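Side-chain contact in alpha-L-rhamnosidase (PDB 6GSZ), which probably hydrolyses terminal non-reducing alpha-L-rhamnose residues in alpha-L-rhamnosides, as a calcium-binding, N-glycosylated fungal glycosidase: residues I439-E444 with N734-W739. Sequence-based numbering, arbitrary orientation. Where two conformers were deposited one is given.
With NAG (2-acetamido-2-deoxy-beta-D-glucopyranose), chain H.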
ATOM      1  N   ILE A 439     -12.275   9.335 -18.232  1.00 15.50           N
ATOM      2  CA  ILE A 439     -12.207   8.039 -17.530  1.00 14.39           C
ATOM      3  C   ILE A 439     -10.736   7.595 -17.479  1.00 14.40           C
ATOM      4  O   ILE A 439     -10.269   7.041 -16.458  1.00 15.75           O
ATOM      5  CB  ILE A 439     -13.130   7.008 -18.203  1.00 14.49           C
ATOM      6  CG1 ILE A 439     -14.584   7.442 -18.074  1.00 15.92           C
ATOM      7  CG2 ILE A 439     -12.941   5.615 -17.626  1.00 15.57           C
ATOM      8  CD1 ILE A 439     -15.540   6.553 -18.820  1.00 17.64           C
ATOM      9  N   SER A 440      -9.972   7.852 -18.546  1.00 15.77           N
ATOM     10  CA  SER A 440      -8.521   7.564 -18.471  1.00 15.26           C
ATOM     11  C   SER A 440      -7.864   8.383 -17.342  1.00 15.35           C
ATOM     12  O   SER A 440      -7.030   7.841 -16.598  1.00 15.98           O
ATOM     13  CB  SER A 440      -7.794   7.829 -19.770  1.00 15.94           C
ATOM     14  OG  SER A 440      -8.299   7.004 -20.797  1.00 17.29           O
ATOM     15  N   LYS A 441      -8.242   9.664 -17.215  1.00 14.29           N
ATOM     16  CA  LYS A 441      -7.680  10.483 -16.149  1.00 14.43           C
ATOM     17  C   LYS A 441      -8.134   9.976 -14.777  1.00 14.82           C
ATOM     18  O   LYS A 441      -7.349  10.014 -13.816  1.00 15.19           O
ATOM     19  CB  LYS A 441      -8.078  11.948 -16.332  1.00 15.42           C
ATOM     20  CG  LYS A 441      -7.538  12.897 -15.259  1.00 15.17           C
ATOM     21  CD  LYS A 441      -6.026  12.933 -15.183  1.00 16.60           C
ATOM     22  CE  LYS A 441      -5.484  14.159 -14.484  1.00 17.11           C
ATOM     23  NZ  LYS A 441      -3.994  14.145 -14.446  1.00 18.87           N
ATOM     24  N   LEU A 442      -9.394   9.557 -14.655  1.00 13.84           N
ATOM     25  CA  LEU A 442      -9.875   8.947 -13.398  1.00 13.18           C
ATOM     26  C   LEU A 442      -8.935   7.818 -12.951  1.00 12.28           C
ATOM     27  O   LEU A 442      -8.546   7.764 -11.782  1.00 13.87           O
ATOM     28  CB  LEU A 442     -11.299   8.433 -13.553  1.00 13.95           C
ATOM     29  CG  LEU A 442     -11.878   7.727 -12.328  1.00 13.81           C
ATOM     30  CD1 LEU A 442     -11.905   8.661 -11.106  1.00 15.77           C
ATOM     31  CD2 LEU A 442     -13.259   7.160 -12.667  1.00 14.22           C
ATOM     32  N   HIS A 443      -8.557   6.925 -13.861  1.00 13.48           N
ATOM     33  CA  HIS A 443      -7.667   5.836 -13.504  1.00 12.26           C
ATOM     34  C   HIS A 443      -6.299   6.381 -13.037  1.00 12.37           C
ATOM     35  O   HIS A 443      -5.742   5.891 -12.074  1.00 12.95           O
ATOM     36  CB  HIS A 443      -7.549   4.783 -14.618  1.00 13.08           C
ATOM     37  CG  HIS A 443      -6.824   3.588 -14.108  1.00 12.80           C
ATOM     38  ND1 HIS A 443      -5.439   3.456 -14.173  1.00 13.06           N
ATOM     39  CD2 HIS A 443      -7.293   2.478 -13.500  1.00 13.95           C
ATOM     40  CE1 HIS A 443      -5.104   2.300 -13.610  1.00 13.92           C
ATOM     41  NE2 HIS A 443      -6.240   1.677 -13.207  1.00 12.89           N
ATOM     42  N   GLU A 444      -5.749   7.370 -13.752  1.00 13.27           N
ATOM     43  CA  GLU A 444      -4.492   7.986 -13.336  0.50 12.66           C
ATOM     44  C   GLU A 444      -4.630   8.549 -11.906  1.00 12.34           C
ATOM     45  O   GLU A 444      -3.705   8.413 -11.066  1.00 13.72           O
ATOM     46  CB  GLU A 444      -4.080   9.001 -14.401  0.50 13.03           C
ATOM     47  CG  GLU A 444      -2.745   9.634 -14.115  0.50 15.24           C
ATOM     48  CD  GLU A 444      -2.099  10.418 -15.258  0.50 19.88           C
ATOM     49  OE1 GLU A 444      -2.667  10.478 -16.354  0.50 26.80           O
ATOM     50  OE2 GLU A 444      -1.014  10.962 -15.025  0.50 29.78           O
ATOM     51  N   ASN A 734     -10.442  19.547 -11.782  1.00 17.84           N
ATOM     52  CA  ASN A 734      -8.964  19.530 -11.857  1.00 18.74           C
ATOM     53  C   ASN A 734      -8.389  18.672 -10.745  1.00 18.13           C
ATOM     54  O   ASN A 734      -7.226  18.826 -10.380  1.00 18.64           O
ATOM     55  CB  ASN A 734      -8.314  20.914 -11.799  1.00 19.72           C
ATOM     56  CG  ASN A 734      -8.744  21.762 -12.951  1.00 28.72           C
ATOM     57  OD1 ASN A 734      -8.965  21.214 -14.030  1.00 28.99           O
ATOM     58  ND2 ASN A 734      -8.870  23.056 -12.691  1.00 34.22           N
ATOM     59  N   GLY A 735      -9.184  17.767 -10.204  1.00 16.76           N
ATOM     60  CA  GLY A 735      -8.648  16.741  -9.336  1.00 15.22           C
ATOM     61  C   GLY A 735      -7.634  15.859 -10.038  1.00 15.20           C
ATOM     62  O   GLY A 735      -7.825  15.521 -11.217  1.00 16.48           O
ATOM     63  N   THR A 736      -6.570  15.489  -9.315  1.00 13.35           N
ATOM     64  CA  THR A 736      -5.521  14.619  -9.817  1.00 15.07           C
ATOM     65  C   THR A 736      -5.331  13.385  -8.909  1.00 13.05           C
ATOM     66  O   THR A 736      -4.399  12.600  -9.106  1.00 13.52           O
ATOM     67  CB  THR A 736      -4.209  15.391 -10.002  1.00 15.24           C
ATOM     68  OG1 THR A 736      -3.812  16.013  -8.782  1.00 13.89           O
ATOM     69  CG2 THR A 736      -4.313  16.435 -11.093  1.00 16.72           C
ATOM     70  N   THR A 737      -6.269  13.229  -7.979  1.00 12.79           N
ATOM     71  CA  THR A 737      -6.358  12.166  -6.994  1.00 12.79           C
ATOM     72  C   THR A 737      -7.848  11.980  -6.744  1.00 13.68           C
ATOM     73  O   THR A 737      -8.620  12.860  -7.082  1.00 14.65           O
ATOM     74  CB  THR A 737      -5.632  12.526  -5.693  1.00 14.22           C
ATOM     75  OG1 THR A 737      -5.980  13.841  -5.278  1.00 14.40           O
ATOM     76  CG2 THR A 737      -4.136  12.387  -5.818  1.00 15.70           C
ATOM     77  N   THR A 738      -8.230  10.865  -6.125  1.00 13.55           N
ATOM     78  CA  THR A 738      -9.604  10.717  -5.659  1.00 13.25           C
ATOM     79  C   THR A 738      -9.722  11.385  -4.292  1.00 13.29           C
ATOM     80  O   THR A 738      -8.797  11.391  -3.488  1.00 13.25           O
ATOM     81  CB  THR A 738     -10.034   9.241  -5.666  1.00 14.15           C
ATOM     82  OG1 THR A 738      -9.127   8.390  -4.951  1.00 14.00           O
ATOM     83  CG2 THR A 738     -10.181   8.714  -7.077  1.00 13.46           C
ATOM     84  N   TRP A 739     -10.917  11.926  -4.016  1.00 13.77           N
ATOM     85  CA  TRP A 739     -11.144  12.735  -2.799  1.00 14.50           C
ATOM     86  C   TRP A 739     -11.915  11.911  -1.767  1.00 14.21           C
ATOM     87  O   TRP A 739     -12.658  10.991  -2.092  1.00 15.56           O
ATOM     88  CB  TRP A 739     -11.918  14.017  -3.123  1.00 13.84           C
ATOM     89  CG  TRP A 739     -11.325  14.846  -4.215  1.00 13.96           C
ATOM     90  CD1 TRP A 739     -10.049  14.858  -4.698  1.00 14.67           C
ATOM     91  CD2 TRP A 739     -12.020  15.898  -4.901  1.00 14.50           C
ATOM     92  NE1 TRP A 739      -9.910  15.834  -5.656  1.00 14.76           N
ATOM     93  CE2 TRP A 739     -11.113  16.476  -5.813  1.00 15.26           C
ATOM     94  CE3 TRP A 739     -13.342  16.348  -4.864  1.00 16.34           C
ATOM     95  CZ2 TRP A 739     -11.469  17.543  -6.646  1.00 17.74           C
ATOM     96  CZ3 TRP A 739     -13.706  17.390  -5.691  1.00 17.12           C
ATOM     97  CH2 TRP A 739     -12.780  17.982  -6.564  1.00 17.04           C
TER
HETATM   98  C1  NAG H 920      -9.298  24.078 -13.606  1.00 37.73           C
HETATM   99  C2  NAG H 920      -9.901  25.219 -12.760  1.00 41.01           C
HETATM  100  C3  NAG H 920     -10.387  26.326 -13.671  1.00 44.25           C
HETATM  101  C4  NAG H 920      -9.265  26.737 -14.614  1.00 42.35           C
HETATM  102  C5  NAG H 920      -8.657  25.523 -15.328  1.00 42.39           C
HETATM  103  C6  NAG H 920      -7.455  25.931 -16.159  1.00 47.09           C
HETATM  104  C7  NAG H 920     -10.869  24.681 -10.529  1.00 41.89           C
HETATM  105  C8  NAG H 920     -12.064  24.116  -9.812  1.00 41.56           C
HETATM  106  N2  NAG H 920     -10.971  24.764 -11.872  1.00 36.17           N
HETATM  107  O3  NAG H 920     -10.786  27.447 -12.877  1.00 48.65           O
HETATM  108  O4  NAG H 920      -9.807  27.639 -15.558  1.00 55.33           O
HETATM  109  O5  NAG H 920      -8.215  24.542 -14.382  1.00 41.34           O
HETATM  110  O6  NAG H 920      -6.900  24.754 -16.743  1.00 55.70           O
HETATM  111  O7  NAG H 920      -9.881  25.003  -9.859  1.00 51.31           O
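Gly735 O faces helix 437-453, where Asn445 ND2 hydrogen-bonds to it and the aliphatic CE of Lys441 lies 4.2 Å away. Lys441 reaches this loop alongside Thr736, the two side chains pointing the same way, and its NZ stands 4.1 Å from Thr736 CG2, an approach to a methyl group rather than a polar bond. CG of Lys441 is anti to the backbone N (chi1 180°), and a bend at chi2 (60°) followed by an extended end carries the chain across to the loop. The Thr736 hydroxyl has its own partner, the backbone N of Asn335. Two residues further along the loop, Thr738 meets Leu442, the next residue of the helix, methyl to methyl, CG2 to CD1 at 4.4 Å, while Thr738 OG1 hydrogen-bonds to His761 O and Thr738 N to Ser449 OG. At the start of the loop, Asn734, with positive phi (73°), is the C-prime residue of the Schellman motif that ends helix 727-732. Its CB is directed away from 439-444, and ND2 is joined covalently to C1 of N-acetylglucosamine at 1.4 Å, the linkage of an N-glycan. No hydrogen bond or salt bridge links 439-444 to 734-739 directly; the loop's polar groups are met by Asn445, Ser449 and His761 and, from earlier in the chain, by Gln334 and Asn335, which leaves direct contact with 439-444 to van der Waals touches.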